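Local structure of putative transcriptional regulator (Streptomyces coelicolor, 2ZB9) at residues Gln156-Pro159 with Asp160-Val163. The protein probably binds DNA through a helix-turn-helix motif to regulate transcription, as a dimeric member of the TetR family. Sequence-based numbering, arbitrary orientation.
Sequences QIRP and DVDV
Arg158 and Asp160 form a salt bridge across a type I beta turn running from Arg158 to Val161, in the loop between helices 126-153 and 163-179. Arg158 NH1 sits 3.0 Å from Asp160 OD1 and equally near OD2, so one nitrogen faces both carboxylate oxygens; OD2 lies at the guanidinium edge, in its plane, while the two groups are turned 55° apart. The carboxylate gets there because Asp160 CG stands between its own backbone N and carbonyl carbon (chi1 57°), which folds OD1 back to 3.4 Å from Arg158 CB.

The backbone closes the same turn: Val161 N donates to Arg158 O over 3.3 Å, a longish bond arriving from above the carbonyl plane.

Van der Waals contacts come from Val161: its CG2 lies over one guanidinium face, 3.8 Å from Arg158 CZ and offset toward the rim, and its CB meets Ile157 CG2 at 3.9 Å, with Ile157 resting on Ala151 and Arg152 of helix 126-153. On the second subunit, Gly200 O accepts a bond from Arg158 NH2, and Val201 packs on Val161.

A leucine in place of Arg158 would probably leave the Asp160 carboxylate without its cationic mate and Gly200 O of the second subunit without that donor. The guanidinium thus works twice, NH1 pairing with the carboxylate within the turn and NH2 bonding to a backbone carbonyl of the second subunit, so that turn and dimer contact share one group.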
ATOM      1  N   GLN A 156      26.518  -2.997  -7.280  1.00 31.47           N
ATOM      2  CA  GLN A 156      25.522  -2.645  -8.294  1.00 31.93           C
ATOM      3  C   GLN A 156      24.527  -1.603  -7.791  1.00 30.71           C
ATOM      4  O   GLN A 156      23.699  -1.101  -8.541  1.00 31.80           O
ATOM      5  CB  GLN A 156      24.781  -3.898  -8.758  1.00 32.69           C
ATOM      6  CG  GLN A 156      25.706  -5.079  -8.996  1.00 37.32           C
ATOM      7  CD  GLN A 156      25.054  -6.202  -9.780  1.00 39.16           C
ATOM      8  OE1 GLN A 156      23.897  -6.552  -9.546  1.00 38.10           O
ATOM      9  NE2 GLN A 156      25.805  -6.783 -10.708  1.00 41.32           N
ATOM     10  N   ILE A 157      24.617  -1.295  -6.507  1.00 30.95           N
ATOM     11  CA  ILE A 157      23.761  -0.309  -5.871  1.00 29.35           C
ATOM     12  C   ILE A 157      24.701   0.537  -5.021  1.00 29.60           C
ATOM     13  O   ILE A 157      25.586  -0.004  -4.363  1.00 29.71           O
ATOM     14  CB  ILE A 157      22.693  -0.997  -4.966  1.00 29.70           C
ATOM     15  CG1 ILE A 157      21.631  -1.672  -5.846  1.00 30.74           C
ATOM     16  CG2 ILE A 157      22.047   0.030  -4.020  1.00 28.12           C
ATOM     17  CD1 ILE A 157      20.551  -2.412  -5.064  1.00 29.34           C
ATOM     18  N   ARG A 158      24.531   1.855  -5.049  1.00 29.37           N
ATOM     19  CA  ARG A 158      25.400   2.731  -4.266  1.00 30.84           C
ATOM     20  C   ARG A 158      25.430   2.241  -2.826  1.00 29.08           C
ATOM     21  O   ARG A 158      24.413   1.825  -2.281  1.00 28.21           O
ATOM     22  CB  ARG A 158      24.926   4.190  -4.361  1.00 31.05           C
ATOM     23  CG  ARG A 158      25.051   4.745  -5.780  1.00 35.99           C
ATOM     24  CD  ARG A 158      24.795   6.250  -5.888  1.00 39.97           C
ATOM     25  NE  ARG A 158      23.389   6.621  -5.728  1.00 40.76           N
ATOM     26  CZ  ARG A 158      22.849   7.028  -4.585  1.00 42.79           C
ATOM     27  NH1 ARG A 158      23.594   7.115  -3.492  1.00 44.32           N
ATOM     28  NH2 ARG A 158      21.565   7.367  -4.538  1.00 42.08           N
ATOM     29  N   PRO A 159      26.610   2.270  -2.193  1.00 30.37           N
ATOM     30  CA  PRO A 159      26.750   1.807  -0.808  1.00 31.89           C
ATOM     31  C   PRO A 159      25.985   2.581   0.265  1.00 34.52           C
ATOM     32  O   PRO A 159      25.713   2.047   1.338  1.00 34.95           O
ATOM     33  CB  PRO A 159      28.266   1.814  -0.593  1.00 32.24           C
ATOM     34  CG  PRO A 159      28.742   2.893  -1.515  1.00 33.83           C
ATOM     35  CD  PRO A 159      27.905   2.699  -2.752  1.00 30.02           C
ATOM     36  N   ASP A 160      25.614   3.819  -0.035  1.00 34.64           N
ATOM     37  CA  ASP A 160      24.884   4.649   0.914  1.00 38.55           C
ATOM     38  C   ASP A 160      23.367   4.591   0.734  1.00 38.66           C
ATOM     39  O   ASP A 160      22.644   5.423   1.268  1.00 42.50           O
ATOM     40  CB  ASP A 160      25.361   6.103   0.799  1.00 40.79           C
ATOM     41  CG  ASP A 160      25.215   6.657  -0.609  1.00 45.76           C
ATOM     42  OD1 ASP A 160      25.594   5.958  -1.573  1.00 47.11           O
ATOM     43  OD2 ASP A 160      24.731   7.801  -0.757  1.00 50.00           O
ATOM     44  N   VAL A 161      22.882   3.614  -0.019  1.00 36.89           N
ATOM     45  CA  VAL A 161      21.451   3.489  -0.239  1.00 33.75           C
ATOM     46  C   VAL A 161      20.823   2.549   0.783  1.00 34.44           C
ATOM     47  O   VAL A 161      21.351   1.474   1.073  1.00 32.13           O
ATOM     48  CB  VAL A 161      21.154   2.983  -1.679  1.00 34.71           C
ATOM     49  CG1 VAL A 161      19.695   2.577  -1.815  1.00 31.37           C
ATOM     50  CG2 VAL A 161      21.471   4.086  -2.686  1.00 34.72           C
ATOM     51  N   ASP A 162      19.701   2.981   1.345  1.00 33.61           N
ATOM     52  CA  ASP A 162      18.968   2.195   2.329  1.00 34.03           C
ATOM     53  C   ASP A 162      18.045   1.265   1.545  1.00 33.53           C
ATOM     54  O   ASP A 162      17.069   1.720   0.940  1.00 35.98           O
ATOM     55  CB  ASP A 162      18.130   3.121   3.209  1.00 35.36           C
ATOM     56  CG  ASP A 162      17.415   2.384   4.320  1.00 38.29           C
ATOM     57  OD1 ASP A 162      17.290   1.144   4.242  1.00 40.24           O
ATOM     58  OD2 ASP A 162      16.957   3.053   5.270  1.00 41.30           O
ATOM     59  N   VAL A 163      18.344  -0.029   1.560  1.00 30.98           N
ATOM     60  CA  VAL A 163      17.542  -0.999   0.816  1.00 30.16           C
ATOM     61  C   VAL A 163      16.087  -1.122   1.274  1.00 28.95           C
ATOM     62  O   VAL A 163      15.216  -1.459   0.482  1.00 29.60           O
ATOM     63  CB  VAL A 163      18.213  -2.399   0.829  1.00 31.67           C
ATOM     64  CG1 VAL A 163      19.553  -2.320   0.127  1.00 30.53           C
ATOM     65  CG2 VAL A 163      18.389  -2.898   2.256  1.00 28.47           C
TER